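Local structure of SusD-like carbohydrate binding protein BF1063 (Bacteroides fragilis NCTC 9343, 3I4G) at residues F74-S78 and G79-A83; P317-D320 and Y321-Y325; G462-H465 and E466-Q470. The protein probably binds carbohydrates at the outer membrane as a SusD-like protein. One frame throughout, in Å; residues are numbered along the deposited sequence.

Contact 1 (F74-S78 and G79-A83)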
ATOM      1  N   PHE A  74      12.824  -5.990   6.179  1.00  8.87           N
ATOM      2  CA  PHE A  74      12.087  -6.295   7.406  1.00  8.96           C
ATOM      3  C   PHE A  74      12.610  -5.498   8.598  1.00  8.64           C
ATOM      4  O   PHE A  74      11.838  -5.066   9.478  1.00  8.90           O
ATOM      5  CB  PHE A  74      12.160  -7.813   7.663  1.00  9.62           C
ATOM      6  CG  PHE A  74      11.476  -8.246   8.916  1.00  8.79           C
ATOM      7  CD1 PHE A  74      10.099  -8.515   8.930  1.00  9.86           C
ATOM      8  CD2 PHE A  74      12.185  -8.396  10.083  1.00  8.29           C
ATOM      9  CE1 PHE A  74       9.466  -8.935  10.108  1.00 10.63           C
ATOM     10  CE2 PHE A  74      11.554  -8.851  11.225  1.00  9.57           C
ATOM     11  CZ  PHE A  74      10.208  -9.118  11.221  1.00  9.35           C
ATOM     12  N   LYS A  75      13.907  -5.220   8.615  1.00  8.30           N
ATOM     13  CA  LYS A  75      14.500  -4.483   9.708  1.00  7.72           C
ATOM     14  C   LYS A  75      14.013  -3.034   9.793  1.00  9.01           C
ATOM     15  O   LYS A  75      14.202  -2.418  10.828  1.00  9.28           O
ATOM     16  CB  LYS A  75      16.022  -4.511   9.632  1.00  9.49           C
ATOM     17  CG  LYS A  75      16.600  -5.854   9.911  1.00 10.91           C
ATOM     18  CD  LYS A  75      18.126  -5.735   9.946  1.00 14.14           C
ATOM     19  CE  LYS A  75      18.795  -7.053  10.161  1.00 18.43           C
ATOM     20  NZ  LYS A  75      20.280  -6.917  10.303  1.00 20.36           N
ATOM     21  N   ILE A  76      13.391  -2.488   8.753  1.00  8.19           N
ATOM     22  CA  ILE A  76      12.890  -1.119   8.802  1.00  7.59           C
ATOM     23  C   ILE A  76      11.990  -0.926  10.004  1.00  9.00           C
ATOM     24  O   ILE A  76      12.061   0.136  10.650  1.00  9.00           O
ATOM     25  CB  ILE A  76      12.147  -0.768   7.503  1.00  8.41           C
ATOM     26  CG1 ILE A  76      13.192  -0.581   6.392  1.00  8.64           C
ATOM     27  CG2 ILE A  76      11.325   0.503   7.696  1.00 10.97           C
ATOM     28  CD1 ILE A  76      12.621  -0.438   5.012  1.00  9.78           C
ATOM     29  N   SER A  77      11.128  -1.898  10.333  1.00  8.54           N
ATOM     30  CA  SER A  77      10.212  -1.729  11.464  1.00  7.46           C
ATOM     31  C   SER A  77      10.319  -2.800  12.537  1.00  8.64           C
ATOM     32  O   SER A  77       9.430  -2.889  13.394  1.00  9.29           O
ATOM     33  CB  SER A  77       8.775  -1.658  10.957  1.00  9.06           C
ATOM     34  OG  SER A  77       8.415  -2.857  10.350  1.00  9.47           O
ATOM     35  N   SER A  78      11.397  -3.576  12.567  1.00  8.89           N
ATOM     36  CA  SER A  78      11.536  -4.615  13.602  1.00  8.49           C
ATOM     37  C   SER A  78      12.336  -4.203  14.824  1.00  9.27           C
ATOM     38  O   SER A  78      12.447  -4.999  15.765  1.00  9.32           O
ATOM     39  CB  SER A  78      12.191  -5.842  13.008  1.00 10.28           C
ATOM     40  OG  SER A  78      13.569  -5.574  12.730  1.00 10.44           O
ATOM     41  N   GLY A  79      12.889  -3.006  14.817  1.00  8.47           N
ATOM     42  CA  GLY A  79      13.740  -2.527  15.900  1.00  9.02           C
ATOM     43  C   GLY A  79      15.220  -2.510  15.532  1.00  8.99           C
ATOM     44  O   GLY A  79      16.043  -2.162  16.356  1.00 10.83           O
ATOM     45  N   ASN A  80      15.548  -2.873  14.294  1.00  9.61           N
ATOM     46  CA  ASN A  80      16.927  -3.024  13.842  1.00  9.65           C
ATOM     47  C   ASN A  80      17.299  -2.103  12.707  1.00 10.93           C
ATOM     48  O   ASN A  80      18.318  -2.346  12.030  1.00 13.22           O
ATOM     49  CB  ASN A  80      17.161  -4.492  13.463  1.00 12.10           C
ATOM     50  CG  ASN A  80      17.278  -5.400  14.686  1.00 15.70           C
ATOM     51  OD1 ASN A  80      17.874  -5.026  15.692  1.00 15.25           O
ATOM     52  ND2 ASN A  80      16.771  -6.608  14.576  1.00 17.08           N
ATOM     53  N   LEU A  81      16.561  -1.021  12.513  1.00  9.75           N
ATOM     54  CA  LEU A  81      16.908  -0.092  11.424  1.00  9.28           C
ATOM     55  C   LEU A  81      18.089   0.783  11.779  1.00  8.98           C
ATOM     56  O   LEU A  81      18.089   1.456  12.812  1.00  9.85           O
ATOM     57  CB  LEU A  81      15.714   0.802  11.095  1.00  8.67           C
ATOM     58  CG  LEU A  81      15.872   1.796   9.945  1.00  7.08           C
ATOM     59  CD1 LEU A  81      16.289   1.112   8.659  1.00 10.33           C
ATOM     60  CD2 LEU A  81      14.567   2.530   9.774  1.00 10.33           C
ATOM     61  N   THR A  82      19.070   0.806  10.873  1.00  9.58           N
ATOM     62  CA  THR A  82      20.222   1.675  10.969  1.00 10.34           C
ATOM     63  C   THR A  82      20.357   2.492   9.682  1.00  9.07           C
ATOM     64  O   THR A  82      19.760   2.158   8.665  1.00  8.98           O
ATOM     65  CB  THR A  82      21.518   0.882  11.242  1.00 10.47           C
ATOM     66  OG1 THR A  82      21.712  -0.096  10.235  1.00 13.66           O
ATOM     67  CG2 THR A  82      21.451   0.178  12.596  1.00 12.91           C
ATOM     68  N   ALA A  83      21.136   3.571   9.741  1.00  8.17           N
ATOM     69  CA  ALA A  83      21.181   4.524   8.650  1.00  8.50           C
ATOM     70  C   ALA A  83      21.804   4.025   7.374  1.00  8.90           C
ATOM     71  O   ALA A  83      21.562   4.634   6.327  1.00 10.30           O
ATOM     72  CB  ALA A  83      21.854   5.852   9.102  1.00  9.93           C
TER
HETATM   73  O   HOH W   1      13.545  -0.797  13.110  1.00  8.61           O
HETATM   74  O   HOH W   2      14.853  -8.000  12.719  1.00 12.10           O
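The carboxamide of N80 and the hydroxyl of S78 are joined by one water where helix 72-78 gives way to a loop. N80 ND2 donates to water 2 (3.0 Å), which also shares a 2.7 Å hydrogen bond with S78 OG. This water also lies at the edge of the F74 ring, in its plane. The F74 ring in turn meets F64, their planes about 75° apart. The hydroxyl of S78 is brought to the water by a chi1 of 71°, which sets OG between the backbone N and the carbonyl carbon.

This is a glycine-terminated helix C-terminus: G79 leaves helical geometry with phi 106°, a region that favours glycine because of the preceding carbonyl oxygen. Water 1 bridges the backbone on the two sides of this turn. It lies 2.9 Å from K75 O, where it can donate, and accepts from G79 N and L81 N. K75 O and L81 N come within 3.2 Å of each other, but their angle is too poor for a direct bond.

Flanking this hydrated turn, the extended K75 chain passes N80, with CG 3.8 Å from N80 CB. L81 and I76 lie side by side, pointing the same way into apolar surroundings that include I88 of helix 86-109. L81 CD1 approaches I76 CG1 to 4.2 Å, while the other methyl, L81 CD2, rests 3.6 Å from I76 O.

Contact 2 (P317-D320 and Y321-Y325)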
ATOM      1  N   PRO A 317     -16.145 -12.367   3.298  1.00  7.71           N
ATOM      2  CA  PRO A 317     -15.670 -12.819   1.998  1.00  8.81           C
ATOM      3  C   PRO A 317     -14.319 -12.240   1.625  1.00  7.47           C
ATOM      4  O   PRO A 317     -13.597 -12.875   0.841  1.00  8.51           O
ATOM      5  CB  PRO A 317     -16.774 -12.343   1.021  1.00  9.61           C
ATOM      6  CG  PRO A 317     -17.978 -12.279   1.854  1.00 13.28           C
ATOM      7  CD  PRO A 317     -17.510 -11.824   3.209  1.00  8.84           C
ATOM      8  N   ARG A 318     -13.968 -11.071   2.177  1.00  8.26           N
ATOM      9  CA  ARG A 318     -12.657 -10.476   1.833  1.00  8.19           C
ATOM     10  C   ARG A 318     -11.482 -11.305   2.309  1.00  7.92           C
ATOM     11  O   ARG A 318     -10.381 -11.123   1.762  1.00  7.69           O
ATOM     12  CB  ARG A 318     -12.558  -9.044   2.378  1.00  7.55           C
ATOM     13  CG  ARG A 318     -13.463  -8.098   1.612  1.00  7.98           C
ATOM     14  CD  ARG A 318     -13.577  -6.754   2.252  1.00  8.91           C
ATOM     15  NE  ARG A 318     -14.401  -6.815   3.469  1.00  8.10           N
ATOM     16  CZ  ARG A 318     -14.716  -5.768   4.216  1.00  7.71           C
ATOM     17  NH1 ARG A 318     -14.324  -4.550   3.884  1.00  8.57           N
ATOM     18  NH2 ARG A 318     -15.448  -5.950   5.314  1.00  8.61           N
ATOM     19  N   LEU A 319     -11.688 -12.224   3.270  1.00  6.94           N
ATOM     20  CA  LEU A 319     -10.574 -13.075   3.690  1.00  7.77           C
ATOM     21  C   LEU A 319     -10.151 -13.962   2.531  1.00  8.12           C
ATOM     22  O   LEU A 319      -9.027 -13.869   2.055  1.00  7.75           O
ATOM     23  CB  LEU A 319     -10.995 -13.891   4.899  1.00  8.58           C
ATOM     24  CG  LEU A 319      -9.949 -14.733   5.628  1.00  7.52           C
ATOM     25  CD1 LEU A 319     -10.507 -15.111   7.009  1.00  9.79           C
ATOM     26  CD2 LEU A 319      -9.522 -15.984   4.835  1.00  8.82           C
ATOM     27  N   ASP A 320     -11.074 -14.779   2.010  1.00  7.54           N
ATOM     28  CA  ASP A 320     -10.725 -15.620   0.872  1.00  7.62           C
ATOM     29  C   ASP A 320     -10.399 -14.793  -0.365  1.00  8.39           C
ATOM     30  O   ASP A 320      -9.620 -15.258  -1.202  1.00  9.66           O
ATOM     31  CB  ASP A 320     -11.859 -16.645   0.574  1.00  8.47           C
ATOM     32  CG  ASP A 320     -11.849 -17.846   1.501  1.00 10.69           C
ATOM     33  OD1 ASP A 320     -10.731 -18.281   1.885  1.00 10.02           O
ATOM     34  OD2 ASP A 320     -12.962 -18.382   1.795  1.00 11.87           O
ATOM     35  N   TYR A 321     -10.950 -13.593  -0.519  1.00  7.36           N
ATOM     36  CA  TYR A 321     -10.551 -12.781  -1.682  1.00  7.84           C
ATOM     37  C   TYR A 321      -9.095 -12.308  -1.606  1.00  8.05           C
ATOM     38  O   TYR A 321      -8.464 -12.090  -2.614  1.00  8.30           O
ATOM     39  CB  TYR A 321     -11.402 -11.527  -1.847  1.00  8.49           C
ATOM     40  CG  TYR A 321     -12.884 -11.758  -2.101  1.00  8.82           C
ATOM     41  CD1 TYR A 321     -13.336 -12.875  -2.752  1.00  8.44           C
ATOM     42  CD2 TYR A 321     -13.827 -10.778  -1.778  1.00  8.60           C
ATOM     43  CE1 TYR A 321     -14.703 -13.070  -3.012  1.00  8.00           C
ATOM     44  CE2 TYR A 321     -15.182 -10.957  -2.014  1.00  8.59           C
ATOM     45  CZ  TYR A 321     -15.608 -12.103  -2.626  1.00  9.06           C
ATOM     46  OH  TYR A 321     -16.960 -12.329  -2.896  1.00 10.23           O
ATOM     47  N   THR A 322      -8.583 -12.164  -0.396  1.00  8.18           N
ATOM     48  CA  THR A 322      -7.278 -11.533  -0.175  1.00  8.63           C
ATOM     49  C   THR A 322      -6.129 -12.482   0.082  1.00  8.26           C
ATOM     50  O   THR A 322      -5.001 -12.212  -0.392  1.00  7.78           O
ATOM     51  CB  THR A 322      -7.409 -10.533   0.970  1.00  8.33           C
ATOM     52  OG1 THR A 322      -8.448  -9.583   0.621  1.00  8.88           O
ATOM     53  CG2 THR A 322      -6.126  -9.758   1.209  1.00  9.45           C
ATOM     54  N   ILE A 323      -6.389 -13.575   0.792  1.00  7.22           N
ATOM     55  CA  ILE A 323      -5.336 -14.521   1.165  1.00  7.91           C
ATOM     56  C   ILE A 323      -5.758 -15.935   0.892  1.00  8.77           C
ATOM     57  O   ILE A 323      -6.964 -16.217   0.764  1.00  9.19           O
ATOM     58  CB  ILE A 323      -4.940 -14.345   2.683  1.00  8.99           C
ATOM     59  CG1 ILE A 323      -6.080 -14.746   3.630  1.00  9.57           C
ATOM     60  CG2 ILE A 323      -4.507 -12.919   2.937  1.00  9.44           C
ATOM     61  CD1 ILE A 323      -5.709 -14.684   5.129  1.00 10.34           C
ATOM     62  N   TYR A 324      -4.789 -16.849   0.813  1.00  7.48           N
ATOM     63  CA  TYR A 324      -5.099 -18.293   0.723  1.00  8.00           C
ATOM     64  C   TYR A 324      -4.148 -19.036   1.667  1.00  9.36           C
ATOM     65  O   TYR A 324      -3.244 -18.428   2.294  1.00  8.21           O
ATOM     66  CB  TYR A 324      -5.154 -18.814  -0.729  1.00  7.77           C
ATOM     67  CG  TYR A 324      -3.892 -18.745  -1.548  1.00  7.75           C
ATOM     68  CD1 TYR A 324      -3.589 -17.598  -2.257  1.00  8.02           C
ATOM     69  CD2 TYR A 324      -3.072 -19.845  -1.707  1.00  7.88           C
ATOM     70  CE1 TYR A 324      -2.493 -17.527  -3.070  1.00  8.89           C
ATOM     71  CE2 TYR A 324      -1.947 -19.781  -2.507  1.00  8.07           C
ATOM     72  CZ  TYR A 324      -1.665 -18.622  -3.170  1.00  7.72           C
ATOM     73  OH  TYR A 324      -0.542 -18.563  -3.965  1.00  8.88           O
ATOM     74  N   TYR A 325      -4.390 -20.336   1.805  1.00  8.23           N
ATOM     75  CA  TYR A 325      -3.845 -21.165   2.878  1.00  7.29           C
ATOM     76  C   TYR A 325      -3.933 -22.620   2.452  1.00  7.63           C
ATOM     77  O   TYR A 325      -4.510 -22.931   1.403  1.00  8.58           O
ATOM     78  CB  TYR A 325      -4.647 -20.924   4.174  1.00  7.39           C
ATOM     79  CG  TYR A 325      -6.135 -20.812   3.895  1.00  7.68           C
ATOM     80  CD1 TYR A 325      -6.895 -21.943   3.718  1.00  8.69           C
ATOM     81  CD2 TYR A 325      -6.764 -19.581   3.778  1.00  8.56           C
ATOM     82  CE1 TYR A 325      -8.219 -21.868   3.384  1.00  8.65           C
ATOM     83  CE2 TYR A 325      -8.140 -19.509   3.458  1.00  9.05           C
ATOM     84  CZ  TYR A 325      -8.856 -20.657   3.275  1.00  9.39           C
ATOM     85  OH  TYR A 325     -10.197 -20.578   2.927  1.00 10.46           O
TER
HETATM   86  O   HOH W   3      -8.550 -18.383   0.123  1.00  8.78           O
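With chi1 at -79°, D320 carries its carboxylate beside its own backbone N, and a chi1 of 41° turns the Y325 ring back toward it from the strand. Y325 OH donates to D320 OD1 over 2.6 Å, using the syn lone pair of that oxygen, with the carboxylate and ring planes 39° apart. The same OD1 takes a second hydrogen bond, from water 3 at 2.8 Å, and this water also donates to I323 O, so the carboxylate ties the last helical turn to the beginning of the strand.

The contact is a helix-to-strand junction, where I323 is the first residue to leave helical geometry. P317 O accepts the helical bond from Y321 N (3.1 Å) and also lies 3.2 Å above one face of the Y321 ring, while P317 CB packs on Y321 CE2 at 3.7 Å. T322 OG1 reaches back to R318 O over 2.7 Å. L319 O is gripped twice: I323 N arrives nearly along the C=O axis, T322 N from well above the carbonyl plane. L319 CD2 touches both I323 CG1 (3.9 Å) and Y325 CE2.

R318 makes salt bridges to D316, E443 and E447, the last two on helix 433-447, and Y321 OH donates to S422 O in a loop. Strand 323-325 pairs antiparallel with strand 360-362, where F360 touches I323 and Y325.

Contact 3 (G462-H465 and E466-Q470); sequences GIAH and EVLSQ. With EDO (1,2-ethanediol), chain E.
CG of E466 stands over the imidazole of the residue just before it, H465, offset toward the rim. In this CH-pi contact CG is 4.2 Å from the centroid of the H465 ring and 19° off the ring normal, and E466 N lies over a face of the same ring. H465 allows this through a chi1 of 75°, which lodges the ring between its backbone N and carbonyl carbon; ND1 is hydrogen-bonded to Y511 OH.

The setting is a short helix, 464-467, that starts straight after the Schellman motif in which G462, with positive phi, closes helix 454-461. I463 O starts the new turn by accepting two backbone donors, E466 N from above the carbonyl plane and V467 N almost straight on at 3.0 Å. L468 N completes it with a 2.8 Å bond to A464 O. Beyond its CG the E466 chain is extended and brings OE2 to 3.5 Å from I463 CG2; water 4 spans G462 O and, weakly, the same OE2. On the inner side, A464 CB and L468 CD1 meet at 4.2 Å, and both side chains also touch I458 of the preceding helix.

At the far end V467 O accepts a hydrogen bond from O1 of a 1,2-ethanediol, probably from the crystallisation liquor. S469 OG donates to E466 O at 2.6 Å and receives Q470 NE2 at 2.9 Å, with the oxygen in the amide plane of Q470.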
ATOM      1  N   GLY A 462       0.218   6.124  15.500  1.00  9.21           N
ATOM      2  CA  GLY A 462       0.996   5.970  16.722  1.00 10.35           C
ATOM      3  C   GLY A 462       0.706   4.659  17.456  1.00  9.02           C
ATOM      4  O   GLY A 462       0.829   4.567  18.675  1.00 10.71           O
ATOM      5  N   ILE A 463       0.309   3.639  16.695  1.00  8.77           N
ATOM      6  CA  ILE A 463       0.094   2.301  17.264  1.00  8.63           C
ATOM      7  C   ILE A 463       1.095   1.267  16.754  1.00  9.04           C
ATOM      8  O   ILE A 463       1.062   0.110  17.163  1.00  9.58           O
ATOM      9  CB  ILE A 463      -1.350   1.779  17.070  1.00  8.76           C
ATOM     10  CG1 ILE A 463      -1.641   1.394  15.630  1.00 10.03           C
ATOM     11  CG2 ILE A 463      -2.383   2.824  17.597  1.00  9.74           C
ATOM     12  CD1 ILE A 463      -3.026   0.717  15.462  1.00 10.65           C
ATOM     13  N   ALA A 464       2.002   1.656  15.855  1.00  8.32           N
ATOM     14  CA  ALA A 464       3.015   0.739  15.371  1.00  8.38           C
ATOM     15  C   ALA A 464       3.817   0.131  16.485  1.00  9.17           C
ATOM     16  O   ALA A 464       4.144  -1.051  16.432  1.00  8.88           O
ATOM     17  CB  ALA A 464       3.963   1.470  14.390  1.00  9.79           C
ATOM     18  N   HIS A 465       4.156   0.909  17.506  1.00  7.83           N
ATOM     19  CA  HIS A 465       4.959   0.362  18.604  1.00  9.28           C
ATOM     20  C   HIS A 465       4.187  -0.641  19.451  1.00  9.42           C
ATOM     21  O   HIS A 465       4.807  -1.395  20.215  1.00 11.72           O
ATOM     22  CB  HIS A 465       5.532   1.474  19.486  1.00  8.79           C
ATOM     23  CG  HIS A 465       4.527   2.110  20.381  1.00  8.10           C
ATOM     24  ND1 HIS A 465       3.663   3.110  19.955  1.00  9.25           N
ATOM     25  CD2 HIS A 465       4.203   1.859  21.677  1.00  8.81           C
ATOM     26  CE1 HIS A 465       2.876   3.456  20.961  1.00  9.54           C
ATOM     27  NE2 HIS A 465       3.204   2.739  22.026  1.00  9.88           N
ATOM     28  N   GLU A 466       2.866  -0.653  19.351  1.00  9.80           N
ATOM     29  CA  GLU A 466       2.061  -1.674  19.999  1.00  9.39           C
ATOM     30  C   GLU A 466       1.990  -2.919  19.132  1.00 10.54           C
ATOM     31  O   GLU A 466       2.352  -4.037  19.575  1.00 10.74           O
ATOM     32  CB  GLU A 466       0.635  -1.180  20.221  1.00 10.97           C
ATOM     33  CG  GLU A 466       0.486  -0.009  21.156  1.00 13.58           C
ATOM     34  CD  GLU A 466      -0.955   0.435  21.278  1.00 16.15           C
ATOM     35  OE1 GLU A 466      -1.737  -0.247  21.988  1.00 16.16           O
ATOM     36  OE2 GLU A 466      -1.313   1.486  20.704  1.00 16.32           O
ATOM     37  N   VAL A 467       1.590  -2.766  17.881  1.00  8.87           N
ATOM     38  CA  VAL A 467       1.339  -3.946  17.059  1.00  9.25           C
ATOM     39  C   VAL A 467       2.624  -4.587  16.530  1.00  9.65           C
ATOM     40  O   VAL A 467       2.603  -5.783  16.186  1.00  9.91           O
ATOM     41  CB  VAL A 467       0.344  -3.668  15.911  1.00  8.61           C
ATOM     42  CG1 VAL A 467      -0.977  -3.089  16.487  1.00 10.85           C
ATOM     43  CG2 VAL A 467       0.927  -2.772  14.833  1.00  9.98           C
ATOM     44  N   LEU A 468       3.724  -3.838  16.511  1.00  7.69           N
ATOM     45  CA  LEU A 468       5.034  -4.357  16.092  1.00  6.99           C
ATOM     46  C   LEU A 468       5.975  -4.595  17.278  1.00  8.60           C
ATOM     47  O   LEU A 468       7.213  -4.619  17.122  1.00  9.10           O
ATOM     48  CB  LEU A 468       5.697  -3.414  15.073  1.00  8.07           C
ATOM     49  CG  LEU A 468       4.823  -3.049  13.865  1.00  8.64           C
ATOM     50  CD1 LEU A 468       5.623  -2.107  12.919  1.00  8.75           C
ATOM     51  CD2 LEU A 468       4.287  -4.276  13.106  1.00  9.32           C
ATOM     52  N   SER A 469       5.391  -4.849  18.456  1.00  7.82           N
ATOM     53  CA  SER A 469       6.145  -5.223  19.647  1.00  7.97           C
ATOM     54  C   SER A 469       6.045  -6.713  19.932  1.00  9.08           C
ATOM     55  O   SER A 469       6.500  -7.193  20.974  1.00  9.73           O
ATOM     56  CB  SER A 469       5.607  -4.474  20.864  1.00  9.56           C
ATOM     57  OG  SER A 469       4.261  -4.877  21.171  1.00 10.99           O
ATOM     58  N   GLN A 470       5.459  -7.456  19.004  1.00  8.78           N
ATOM     59  CA  GLN A 470       5.031  -8.824  19.234  1.00  9.53           C
ATOM     60  C   GLN A 470       5.669  -9.858  18.375  1.00  9.09           C
ATOM     61  O   GLN A 470       6.314  -9.545  17.344  1.00  8.64           O
ATOM     62  CB  GLN A 470       3.528  -8.886  18.944  1.00 11.05           C
ATOM     63  CG  GLN A 470       2.695  -7.908  19.800  1.00 12.93           C
ATOM     64  CD  GLN A 470       2.682  -8.303  21.202  1.00 17.35           C
ATOM     65  OE1 GLN A 470       2.227  -9.390  21.562  1.00 19.76           O
ATOM     66  NE2 GLN A 470       3.188  -7.436  22.048  1.00 16.90           N
TER
HETATM   67  C1  EDO E   4      -0.149  -8.392  16.534  1.00 21.97           C
HETATM   68  O1  EDO E   4       1.242  -8.044  16.647  1.00 13.43           O
HETATM   69  C2  EDO E   4      -0.943  -7.860  17.720  1.00 16.46           C
HETATM   70  O2  EDO E   4      -0.966  -6.444  17.643  1.00 15.15           O
HETATM   71  O   HOH W   4      -0.657   4.761  20.889  1.00 28.27           O

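Contacts 1 and 3 are neighbours, their centres 14 Å apart, although they are far apart in sequence. They touch where S77 CB packs on L468 CD1 at 3.7 Å, and both are tied by backbone bonds to the same loop: S78 to A504, L468 to F505 and Q470 to R503. Both contacts also touch helix 454-461, with Y455 against I76 and S77 and I458 against L468. Contact 2 stands apart, its centre 24 Å from that of contact 3 and 29 Å from that of contact 1, with nearest atoms about 16 Å away in each case. The ethanediol at contact 3 does not by itself mark a carbohydrate site.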